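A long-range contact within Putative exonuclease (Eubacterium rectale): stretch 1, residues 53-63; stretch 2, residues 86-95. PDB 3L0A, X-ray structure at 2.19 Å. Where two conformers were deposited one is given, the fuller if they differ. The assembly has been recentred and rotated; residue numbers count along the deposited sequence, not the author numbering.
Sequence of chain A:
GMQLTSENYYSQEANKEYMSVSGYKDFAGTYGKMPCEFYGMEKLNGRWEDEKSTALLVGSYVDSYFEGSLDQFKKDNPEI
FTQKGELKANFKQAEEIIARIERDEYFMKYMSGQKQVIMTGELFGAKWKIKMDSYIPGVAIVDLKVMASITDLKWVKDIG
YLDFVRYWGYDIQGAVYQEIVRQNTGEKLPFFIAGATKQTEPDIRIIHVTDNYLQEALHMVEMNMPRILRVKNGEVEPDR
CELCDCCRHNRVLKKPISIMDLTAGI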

# COMPACT_ATOMS: atom_id res chain seq x y z
N SER A 53 -6.26 17.06 -8.93
CA SER A 53 -5.66 15.73 -8.70
C SER A 53 -5.11 15.09 -9.98
O SER A 53 -5.69 15.30 -11.03
N THR A 54 -4.04 14.31 -9.86
CA THR A 54 -3.40 13.63 -10.98
C THR A 54 -4.45 12.81 -11.76
O THR A 54 -4.51 12.90 -12.97
N ALA A 55 -5.32 12.10 -11.03
CA ALA A 55 -6.34 11.23 -11.61
C ALA A 55 -7.33 12.00 -12.47
O ALA A 55 -7.65 11.57 -13.55
N LEU A 56 -7.79 13.13 -11.96
CA LEU A 56 -8.77 13.99 -12.66
C LEU A 56 -8.15 14.64 -13.89
O LEU A 56 -8.75 14.67 -14.98
N LEU A 57 -6.92 15.13 -13.70
CA LEU A 57 -6.17 15.70 -14.77
C LEU A 57 -5.88 14.69 -15.89
O LEU A 57 -6.08 15.03 -17.04
N VAL A 58 -5.42 13.47 -15.57
CA VAL A 58 -5.33 12.44 -16.61
C VAL A 58 -6.65 12.34 -17.38
O VAL A 58 -6.69 12.56 -18.57
N GLY A 59 -7.74 12.08 -16.67
CA GLY A 59 -9.05 11.98 -17.28
C GLY A 59 -9.48 13.16 -18.11
O GLY A 59 -10.07 12.94 -19.17
N SER A 60 -9.22 14.41 -17.68
CA SER A 60 -9.57 15.58 -18.53
C SER A 60 -8.66 15.69 -19.81
O SER A 60 -9.08 16.24 -20.87
N TYR A 61 -7.45 15.17 -19.71
CA TYR A 61 -6.50 15.22 -20.82
C TYR A 61 -7.08 14.41 -21.95
O TYR A 61 -7.08 14.85 -23.11
N VAL A 62 -7.59 13.25 -21.59
CA VAL A 62 -8.19 12.34 -22.52
C VAL A 62 -9.49 12.89 -23.07
O VAL A 62 -9.72 12.80 -24.29
N ASP A 63 -10.34 13.49 -22.22
CA ASP A 63 -11.57 14.17 -22.74
C ASP A 63 -11.19 15.19 -23.79
O ASP A 63 -11.76 15.28 -24.89
N GLU A 86 9.04 18.24 -20.61
CA GLU A 86 8.38 16.99 -21.03
C GLU A 86 7.14 16.68 -20.19
O GLU A 86 7.06 17.06 -19.02
N LEU A 87 6.18 15.99 -20.81
CA LEU A 87 4.96 15.53 -20.13
C LEU A 87 5.36 14.60 -19.01
O LEU A 87 6.23 13.73 -19.16
N LYS A 88 4.75 14.81 -17.86
CA LYS A 88 5.00 13.95 -16.73
C LYS A 88 4.49 12.54 -17.09
O LYS A 88 3.65 12.40 -18.00
N ALA A 89 5.00 11.52 -16.40
CA ALA A 89 4.78 10.11 -16.81
C ALA A 89 3.30 9.71 -16.89
O ALA A 89 2.92 8.89 -17.74
N ASN A 90 2.48 10.29 -16.02
CA ASN A 90 1.07 9.92 -15.96
C ASN A 90 0.38 10.30 -17.25
O ASN A 90 -0.53 9.61 -17.70
N PHE A 91 0.85 11.40 -17.85
CA PHE A 91 0.32 11.88 -19.12
C PHE A 91 0.94 11.19 -20.34
O PHE A 91 0.23 10.93 -21.29
N LYS A 92 2.22 10.83 -20.29
CA LYS A 92 2.76 9.96 -21.31
C LYS A 92 1.99 8.63 -21.31
O LYS A 92 1.75 8.05 -22.38
N GLN A 93 1.59 8.13 -20.14
CA GLN A 93 0.69 6.97 -20.11
C GLN A 93 -0.72 7.28 -20.66
O GLN A 93 -1.29 6.47 -21.39
N ALA A 94 -1.31 8.43 -20.28
CA ALA A 94 -2.58 8.85 -20.92
C ALA A 94 -2.52 8.69 -22.44
O ALA A 94 -3.46 8.17 -23.04
N GLU A 95 -1.46 9.13 -23.10
CA GLU A 95 -1.41 8.94 -24.57
C GLU A 95 -1.34 7.47 -24.93
O GLU A 95 -1.87 7.07 -25.97

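Helices 54-63 and 89-95 run in roughly the same direction, their axes 35° apart and 9.8 Å from each other at closest approach. The backbones come nearest at Val58 and Phe91, whose CA atoms are 6.2 Å apart, and the contact buries 439 Å² in total. Tyr61 contributes the largest share on the first helix and Phe91 on the second.

Tyr61 points its CA-to-CB bond toward the second stretch. With chi1 t (-175°) and chi2 at -88°, its ring extends across the neighbouring helix and meets four residues of the second stretch. Near the base, CD1 of Tyr61 lies 4.0 Å from CB of Ala94, while on the other side of the ring CD2 of Tyr61 is 4.0 Å from CD1 of Phe91. At the tip, OH of Tyr61 reaches CD1 of Leu87 at 3.3 Å and donates a hydrogen bond to OE2 of Glu95, at a very short 2.4 Å. The carboxylate oxygen sits at the edge of the ring, near its plane, where a phenol hydroxyl can readily direct its proton. Glu95 arrives there by a bent path: its CA-to-CB bond points sideways, and chi1 m (-52°), chi2 t (-158°) and chi3 at -28° bring the carboxylate closer to the first helix. Leu87, in the segment before the second helix, points toward the first stretch and adopts chi1 m (-90°) and chi2 t (171°), placing CD1 beside the tyrosine tip.

Phe91 also starts sideways, but chi1 m (-53°) and chi2 at -85° carry its ring nearer to the first helix. There CE1 of Phe91 approaches the backbone N of Val58 at 3.7 Å, and CZ of Phe91 lies 4.0 Å from CB of Leu57. The Tyr61 and Phe91 rings form an oblique pair, with centroids 5.8 Å apart and planes at 55°.

Val58, buried and with chi1 t (162°), divides its two methyl groups between neighbours. CG2 of Val58 lies over one face of the Phe91 ring, 4.1 Å from CE1 of Phe91, and also packs 3.9 Å from CB of Asn90; CG1 of Val58 is directed to CB of Ala94 at 4.2 Å. The short side chain of Ala94 points toward the first helix and is shared by three residues there, since CG2 of Val62, also a chi1 t valine (174°), lies 4.2 Å from the same CB of Ala94.

At the N-terminal end of the first helix the contact reaches its exposed margin. Thr54, with chi1 m (-61°), sets its methyl CG2 3.6 Å from CG of Asn90, a contact without a hydrogen bond between the two side chains. Just before it, Ser53 takes no part in the interface; its chi1 p rotamer (74°) instead lets OG of Ser53 accept from N of Leu56 at 3.2 Å, capping the helix.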

# COMPACT_ATOMS: atom_id res chain seq x y z
CB SER A 53 -6.67 14.77 -8.05
OG SER A 53 -7.67 14.33 -8.95
CB THR A 54 -2.25 12.69 -10.55
OG1 THR A 54 -1.20 13.44 -9.90
CG2 THR A 54 -1.65 11.95 -11.75
CB ALA A 55 -7.08 10.48 -10.51
CB LEU A 56 -9.31 15.07 -11.70
CG LEU A 56 -10.36 14.54 -10.70
CD1 LEU A 56 -10.54 15.45 -9.45
CD2 LEU A 56 -11.73 14.32 -11.44
CB LEU A 57 -4.90 16.32 -14.27
CG LEU A 57 -5.07 17.69 -13.60
CD1 LEU A 57 -3.77 18.05 -12.90
CD2 LEU A 57 -5.43 18.73 -14.60
CB VAL A 58 -4.92 11.08 -16.08
CG1 VAL A 58 -5.26 10.02 -17.07
CG2 VAL A 58 -3.41 11.05 -15.76
CB SER A 60 -9.52 16.92 -17.77
OG SER A 60 -10.64 17.14 -16.92
CB TYR A 61 -5.15 14.63 -20.39
CG TYR A 61 -4.02 14.73 -21.42
CD1 TYR A 61 -3.82 13.75 -22.37
CD2 TYR A 61 -3.13 15.79 -21.40
CE1 TYR A 61 -2.75 13.81 -23.27
CE2 TYR A 61 -2.06 15.86 -22.28
CZ TYR A 61 -1.88 14.88 -23.22
OH TYR A 61 -0.84 14.98 -24.13
CB VAL A 62 -8.41 10.96 -21.90
CG1 VAL A 62 -9.16 10.12 -22.85
CG2 VAL A 62 -7.04 10.29 -21.50
CB ASP A 63 -12.29 14.96 -21.65
CG ASP A 63 -13.18 14.12 -20.81
OD1 ASP A 63 -13.61 13.05 -21.26
OD2 ASP A 63 -13.45 14.55 -19.67
CB GLU A 86 9.37 15.81 -20.97
CG GLU A 86 10.25 15.64 -22.22
CD GLU A 86 10.96 14.30 -22.25
OE1 GLU A 86 11.80 14.09 -21.35
OE2 GLU A 86 10.70 13.46 -23.15
CB LEU A 87 4.00 14.78 -21.08
CG LEU A 87 2.93 15.52 -21.87
CD1 LEU A 87 2.22 14.65 -22.92
CD2 LEU A 87 1.95 16.10 -20.93
CB LYS A 88 4.32 14.51 -15.49
CG LYS A 88 4.94 15.82 -14.97
CD LYS A 88 4.31 16.27 -13.68
CE LYS A 88 4.98 17.52 -13.09
NZ LYS A 88 4.30 17.97 -11.86
CB ALA A 89 5.54 9.16 -15.86
CB ASN A 90 0.35 10.60 -14.83
CG ASN A 90 1.03 10.36 -13.48
OD1 ASN A 90 0.77 9.36 -12.81
ND2 ASN A 90 1.90 11.31 -13.07
CB PHE A 91 0.40 13.39 -19.19
CG PHE A 91 -0.24 14.02 -18.02
CD1 PHE A 91 -1.59 14.26 -18.03
CD2 PHE A 91 0.48 14.24 -16.87
CE1 PHE A 91 -2.21 14.77 -16.94
CE2 PHE A 91 -0.13 14.77 -15.74
CZ PHE A 91 -1.46 15.04 -15.76
CB LYS A 92 4.28 9.76 -21.13
CG LYS A 92 5.18 11.00 -21.44
CD LYS A 92 6.62 10.77 -20.90
CE LYS A 92 7.73 11.71 -21.46
NZ LYS A 92 8.47 11.10 -22.66
CB GLN A 93 0.54 6.43 -18.70
CG GLN A 93 -0.40 5.20 -18.62
CD GLN A 93 -0.53 4.73 -17.18
OE1 GLN A 93 -0.99 5.46 -16.28
NE2 GLN A 93 -0.10 3.52 -16.94
CB ALA A 94 -2.90 10.28 -20.59
CB GLU A 95 -0.27 9.75 -25.24
CG GLU A 95 -0.35 11.25 -24.82
CD GLU A 95 0.35 12.24 -25.78
OE1 GLU A 95 1.31 11.87 -26.47
OE2 GLU A 95 -0.05 13.42 -25.82